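Local coordinates for protein pseudoalteromonas arctica PAMC 21717 (Pseudoalteromonas arctica, PDB 5YL7) that probably hydrolyses peptide bonds as a cold-active serine protease of the subtilase family, with calcium ions bound to its fold, at residues W12-Q17 and L21-A26; A243-A248 and A284-G289. All blocks are in the same frame, centred on the assembly; numbering follows the deposited sequence.

Contact 1: W12-Q17 and L21-A26; sequences WHYYEQ and LNLPTA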
loop_
_atom_site.group_PDB
_atom_site.type_symbol
_atom_site.label_atom_id
_atom_site.label_comp_id
_atom_site.label_asym_id
_atom_site.label_seq_id
_atom_site.Cartn_x
_atom_site.Cartn_y
_atom_site.Cartn_z
ATOM N N TRP A 12 -14.271 3.153 -8.565
ATOM C CA TRP A 12 -13.980 3.412 -9.982
ATOM C C TRP A 12 -12.591 2.940 -10.393
ATOM O O TRP A 12 -12.314 2.562 -11.531
ATOM C CB TRP A 12 -14.128 4.921 -10.294
ATOM C CG TRP A 12 -13.295 5.817 -9.435
ATOM C CD1 TRP A 12 -13.625 6.439 -8.308
ATOM C CD2 TRP A 12 -11.895 6.137 -9.668
ATOM N NE1 TRP A 12 -12.557 7.090 -7.775
ATOM C CE2 TRP A 12 -11.474 6.911 -8.594
ATOM C CE3 TRP A 12 -10.965 5.844 -10.668
ATOM C CZ2 TRP A 12 -10.137 7.377 -8.465
ATOM C CZ3 TRP A 12 -9.657 6.308 -10.524
ATOM C CH2 TRP A 12 -9.271 7.072 -9.457
ATOM N N HIS A 13 -11.697 3.055 -9.392
ATOM C CA HIS A 13 -10.301 2.755 -9.538
ATOM C C HIS A 13 -9.998 1.286 -9.847
ATOM O O HIS A 13 -8.917 0.932 -10.255
ATOM C CB HIS A 13 -9.527 3.283 -8.344
ATOM C CG HIS A 13 -10.204 3.067 -7.045
ATOM N ND1 HIS A 13 -9.956 1.939 -6.271
ATOM C CD2 HIS A 13 -11.189 3.785 -6.385
ATOM C CE1 HIS A 13 -10.804 2.019 -5.219
ATOM N NE2 HIS A 13 -11.548 3.109 -5.231
ATOM N N TYR A 14 -10.969 0.393 -9.680
ATOM C CA TYR A 14 -10.852 -0.990 -10.045
ATOM C C TYR A 14 -11.281 -1.339 -11.442
ATOM O O TYR A 14 -10.838 -2.354 -11.956
ATOM C CB TYR A 14 -11.644 -1.881 -9.081
ATOM C CG TYR A 14 -11.168 -1.907 -7.611
ATOM C CD1 TYR A 14 -9.917 -1.418 -7.232
ATOM C CD2 TYR A 14 -12.009 -2.435 -6.655
ATOM C CE1 TYR A 14 -9.538 -1.501 -5.908
ATOM C CE2 TYR A 14 -11.617 -2.527 -5.360
ATOM C CZ TYR A 14 -10.371 -2.075 -4.974
ATOM O OH TYR A 14 -9.949 -2.153 -3.630
ATOM N N TYR A 15 -12.135 -0.503 -12.035
ATOM C CA TYR A 15 -12.788 -0.980 -13.278
ATOM C C TYR A 15 -13.064 0.094 -14.309
ATOM O O TYR A 15 -13.370 -0.340 -15.466
ATOM C CB TYR A 15 -14.154 -1.626 -12.937
ATOM C CG TYR A 15 -15.205 -0.687 -12.469
ATOM C CD1 TYR A 15 -16.053 -0.072 -13.366
ATOM C CD2 TYR A 15 -15.430 -0.399 -11.131
ATOM C CE1 TYR A 15 -17.005 0.757 -13.017
ATOM C CE2 TYR A 15 -16.344 0.470 -10.680
ATOM C CZ TYR A 15 -17.207 1.120 -11.664
ATOM O OH TYR A 15 -18.118 2.028 -11.310
ATOM N N GLU A 16 -13.067 1.363 -14.038
ATOM C CA GLU A 16 -13.413 2.357 -15.149
ATOM C C GLU A 16 -12.287 2.384 -16.157
ATOM O O GLU A 16 -11.115 2.175 -15.889
ATOM C CB GLU A 16 -13.605 3.726 -14.573
ATOM C CG GLU A 16 -14.899 3.906 -13.934
ATOM C CD GLU A 16 -15.243 5.325 -13.577
ATOM O OE1 GLU A 16 -14.393 6.223 -13.586
ATOM O OE2 GLU A 16 -16.426 5.587 -13.210
ATOM N N GLN A 17 -12.659 2.682 -17.443
ATOM C CA GLN A 17 -11.661 2.647 -18.497
ATOM C C GLN A 17 -10.569 3.719 -18.354
ATOM O O GLN A 17 -9.429 3.452 -18.635
ATOM C CB GLN A 17 -12.400 2.801 -19.882
ATOM C CG GLN A 17 -13.238 1.550 -20.219
ATOM C CD GLN A 17 -12.417 0.289 -20.269
ATOM O OE1 GLN A 17 -11.388 0.256 -20.977
ATOM N NE2 GLN A 17 -12.826 -0.752 -19.499
ATOM N N LEU A 21 -7.922 0.000 -12.822
ATOM C CA LEU A 21 -6.892 -1.016 -12.837
ATOM C C LEU A 21 -7.159 -2.226 -13.729
ATOM O O LEU A 21 -6.362 -3.152 -13.785
ATOM C CB LEU A 21 -6.597 -1.481 -11.410
ATOM C CG LEU A 21 -5.179 -1.877 -11.077
ATOM C CD1 LEU A 21 -4.214 -0.714 -11.053
ATOM C CD2 LEU A 21 -5.166 -2.664 -9.782
ATOM N N ASN A 22 -8.346 -2.276 -14.367
ATOM C CA ASN A 22 -8.736 -3.367 -15.259
ATOM C C ASN A 22 -8.748 -4.694 -14.522
ATOM O O ASN A 22 -8.250 -5.686 -15.045
ATOM C CB ASN A 22 -7.833 -3.404 -16.518
ATOM C CG ASN A 22 -8.477 -4.105 -17.681
ATOM O OD1 ASN A 22 -9.719 -4.140 -17.790
ATOM N ND2 ASN A 22 -7.643 -4.678 -18.531
ATOM N N LEU A 23 -9.379 -4.681 -13.345
ATOM C CA LEU A 23 -9.435 -5.868 -12.466
ATOM C C LEU A 23 -10.461 -6.942 -12.869
ATOM O O LEU A 23 -10.127 -8.120 -12.716
ATOM C CB LEU A 23 -9.612 -5.444 -11.062
ATOM C CG LEU A 23 -8.292 -5.019 -10.404
ATOM C CD1 LEU A 23 -8.557 -4.150 -9.176
ATOM C CD2 LEU A 23 -7.426 -6.249 -10.054
ATOM N N PRO A 24 -11.686 -6.596 -13.317
ATOM C CA PRO A 24 -12.639 -7.715 -13.501
ATOM C C PRO A 24 -12.137 -8.818 -14.379
ATOM O O PRO A 24 -12.328 -10.039 -13.989
ATOM C CB PRO A 24 -13.850 -6.955 -14.086
ATOM C CG PRO A 24 -13.834 -5.621 -13.388
ATOM C CD PRO A 24 -12.331 -5.283 -13.396
ATOM N N THR A 25 -11.494 -8.568 -15.472
ATOM C CA THR A 25 -10.961 -9.580 -16.288
ATOM C C THR A 25 -9.823 -10.344 -15.647
ATOM O O THR A 25 -9.625 -11.558 -15.750
ATOM C CB THR A 25 -10.496 -9.013 -17.699
ATOM O OG1 THR A 25 -11.724 -8.608 -18.301
ATOM C CG2 THR A 25 -9.751 -10.109 -18.497
ATOM N N ALA A 26 -8.954 -9.595 -14.864
ATOM C CA ALA A 26 -7.907 -10.281 -14.143
ATOM C C ALA A 26 -8.427 -11.326 -13.167
ATOM O O ALA A 26 -7.839 -12.412 -13.061
ATOM C CB ALA A 26 -7.048 -9.234 -13.412
HETATM O O HOH W 1 -11.476 -2.140 -17.320
HETATM O O HOH W 2 -10.157 -0.416 -15.621
#
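His13 and Tyr14 turn consecutive carbonyls toward Leu21 and Leu23, so that the chain leaving the short helix 12-15 folds back on itself and starts helix 23-27 beside it. The two backbone bonds differ in quality. Leu23 N reaches Tyr14 O at 3.1 Å, nearly straight at the hydrogen and almost in line with the C=O bond. Leu21 N lies 2.9 Å from His13 O but meets it from above the carbonyl plane, bent to 134° at the hydrogen. Among side chains, Tyr14 and Leu23 carry the apolar contact: one methyl, Leu23 CD1, sits against the CB end of the ring, 3.6 Å from Tyr14 CD1, approaching its plane at a slant. With chi1 at -64°, Tyr14 CG stands beside its own backbone N, and the phenol runs on to a hydrogen bond from OH to Ala119 O. Next along, Pro24 CG lies 4.0 Å from Tyr15 CB; the Tyr15 ring turns from the proline, and its OH bonds to Asp9 O. Two waters link the segments. One donates to both Tyr15 O and Asn22 OD1, the latter at 2.7 Å; the other donates to Glu16 O and accepts from Asn22 N at 2.9 Å. Asn22, its backbone in a left-handed conformation (phi 60°), is thus bridged through both backbone and side chain, while its ND2 bonds to Asp330 OD1. The two short helices, joined by this tight turn, lie against several elements of the subtilisin-like fold: Leu21 and Leu23 rest on helix 280-297, Leu23 and Asn22 also touch helix 331-338, and Trp12, His13 and Leu21 meet Pro245 of strand 242-245.

Contact 2: A243-A248 and A284-G289; sequences AAPGGA and APHVAG
Ala244 and Pro245 meet His286 and Val287 where strand 242-245, an outermost strand of the seven-stranded parallel sheet of the subtilisin-like alpha/beta fold, passes helix 280-297. The segment axes come within 7.4 Å, and their directions differ by 108°, so the strand runs across the helix and touches it through few residues. Apolar packing is made by methyl groups: Ala244 CB points at the helix and lies 3.6 Å from Val287 CG2, with His286 CB a little farther off. Val287 has CG1 anti to its backbone N (chi1 179°), which turns CG2 to the strand; the same side chain also touches Val219 and Val221 of the adjoining strand. A CH-pi contact supplies the second kind of interaction. Pro245 CG stands 4.0 Å from the centroid of the His286 imidazole, over the middle of one face and 7° off the ring normal. The hydrogen-bonding partners of the ring nitrogens lie outside the two segments: ND1 bonds to Met282 O one turn back in its own helix, and NE2 probably to His13 ND1, so bonds at both nitrogens probably fix the rotation of the buried ring, with one face under Pro245 CG. Ser281, in the same helix, has the geometry of a probable catalytic triad with His100 and Asp41. Pro245 O lies 3.2 Å from His286 ND1, but the angle is too poor for a hydrogen bond.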
loop_
_atom_site.group_PDB
_atom_site.type_symbol
_atom_site.label_atom_id
_atom_site.label_comp_id
_atom_site.label_asym_id
_atom_site.label_seq_id
_atom_site.Cartn_x
_atom_site.Cartn_y
_atom_site.Cartn_z
ATOM N N ALA A 243 2.367 3.766 -12.960
ATOM C CA ALA A 243 1.358 4.508 -12.278
ATOM C C ALA A 243 0.166 3.660 -11.954
ATOM O O ALA A 243 -0.103 2.669 -12.631
ATOM C CB ALA A 243 0.928 5.697 -13.111
ATOM N N ALA A 244 -0.629 4.123 -10.996
ATOM C CA ALA A 244 -1.898 3.448 -10.644
ATOM C C ALA A 244 -2.829 4.504 -10.076
ATOM O O ALA A 244 -2.343 5.554 -9.616
ATOM C CB ALA A 244 -1.650 2.284 -9.691
ATOM N N PRO A 245 -4.130 4.230 -9.989
ATOM C CA PRO A 245 -5.022 5.209 -9.397
ATOM C C PRO A 245 -4.775 5.430 -7.952
ATOM O O PRO A 245 -4.884 4.523 -7.120
ATOM C CB PRO A 245 -6.421 4.576 -9.678
ATOM C CG PRO A 245 -6.156 3.173 -9.839
ATOM C CD PRO A 245 -4.858 3.071 -10.532
ATOM N N GLY A 246 -4.516 6.692 -7.564
ATOM C CA GLY A 246 -4.516 7.161 -6.218
ATOM C C GLY A 246 -5.506 8.229 -5.856
ATOM O O GLY A 246 -5.598 8.646 -4.730
ATOM N N GLY A 247 -6.214 8.693 -6.913
ATOM C CA GLY A 247 -7.303 9.665 -6.719
ATOM C C GLY A 247 -6.854 11.094 -6.717
ATOM O O GLY A 247 -5.699 11.419 -6.471
ATOM N N ALA A 248 -7.801 11.952 -7.055
ATOM C CA ALA A 248 -7.550 13.419 -7.081
ATOM C C ALA A 248 -8.769 14.103 -6.517
ATOM O O ALA A 248 -9.732 14.338 -7.322
ATOM C CB ALA A 248 -7.161 13.872 -8.443
ATOM N N ALA A 284 -0.074 2.841 -4.594
ATOM C CA ALA A 284 0.815 1.703 -4.275
ATOM C C ALA A 284 0.097 0.401 -3.967
ATOM O O ALA A 284 0.484 -0.610 -4.571
ATOM C CB ALA A 284 1.821 2.102 -3.188
ATOM N N PRO A 285 -0.915 0.386 -3.139
ATOM C CA PRO A 285 -1.558 -0.963 -2.802
ATOM C C PRO A 285 -2.297 -1.502 -3.987
ATOM O O PRO A 285 -2.498 -2.731 -4.018
ATOM C CB PRO A 285 -2.424 -0.652 -1.605
ATOM C CG PRO A 285 -2.635 0.853 -1.695
ATOM C CD PRO A 285 -1.343 1.383 -2.124
ATOM N N HIS A 286 -2.737 -0.704 -4.946
ATOM C CA HIS A 286 -3.235 -1.286 -6.206
ATOM C C HIS A 286 -2.163 -2.096 -6.842
ATOM O O HIS A 286 -2.395 -3.238 -7.351
ATOM C CB HIS A 286 -3.758 -0.207 -7.142
ATOM C CG HIS A 286 -5.085 0.422 -6.775
ATOM N ND1 HIS A 286 -5.223 1.513 -5.964
ATOM C CD2 HIS A 286 -6.369 0.081 -7.152
ATOM C CE1 HIS A 286 -6.526 1.784 -5.885
ATOM N NE2 HIS A 286 -7.240 0.955 -6.604
ATOM N N VAL A 287 -0.950 -1.552 -6.935
ATOM C CA VAL A 287 0.165 -2.244 -7.554
ATOM C C VAL A 287 0.623 -3.459 -6.710
ATOM O O VAL A 287 0.907 -4.513 -7.310
ATOM C CB VAL A 287 1.308 -1.272 -7.828
ATOM C CG1 VAL A 287 2.520 -1.950 -8.454
ATOM C CG2 VAL A 287 0.813 -0.135 -8.644
ATOM N N ALA A 288 0.636 -3.334 -5.409
ATOM C CA ALA A 288 0.968 -4.465 -4.550
ATOM C C ALA A 288 -0.034 -5.556 -4.746
ATOM O O ALA A 288 0.343 -6.714 -4.775
ATOM C CB ALA A 288 1.056 -4.011 -3.099
ATOM N N GLY A 289 -1.315 -5.177 -4.887
ATOM C CA GLY A 289 -2.303 -6.236 -5.142
ATOM C C GLY A 289 -2.063 -6.907 -6.462
ATOM O O GLY A 289 -2.186 -8.142 -6.557
#

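How the contacts relate
From the N terminus, contact 1 comes first: the three residues between 12-17 and 21-26 make a tight local loop, closed about ten residues before the chain enters the central sheet at strand 36-41. Contact 2 follows in series, without crossing or enclosing it, and closes a longer excursion of 35 residues that includes the antiparallel pair 258-263 and 272-277. The centres of contact 1 and contact 2 are about 12 Å apart, and the two touch directly. The His13-His286 pair is the polar bridge between them, and Leu21 CD2 packs on the His286 carbonyl. Together they join the N-terminal helices, the edge strand 242-245 and helix 280-297.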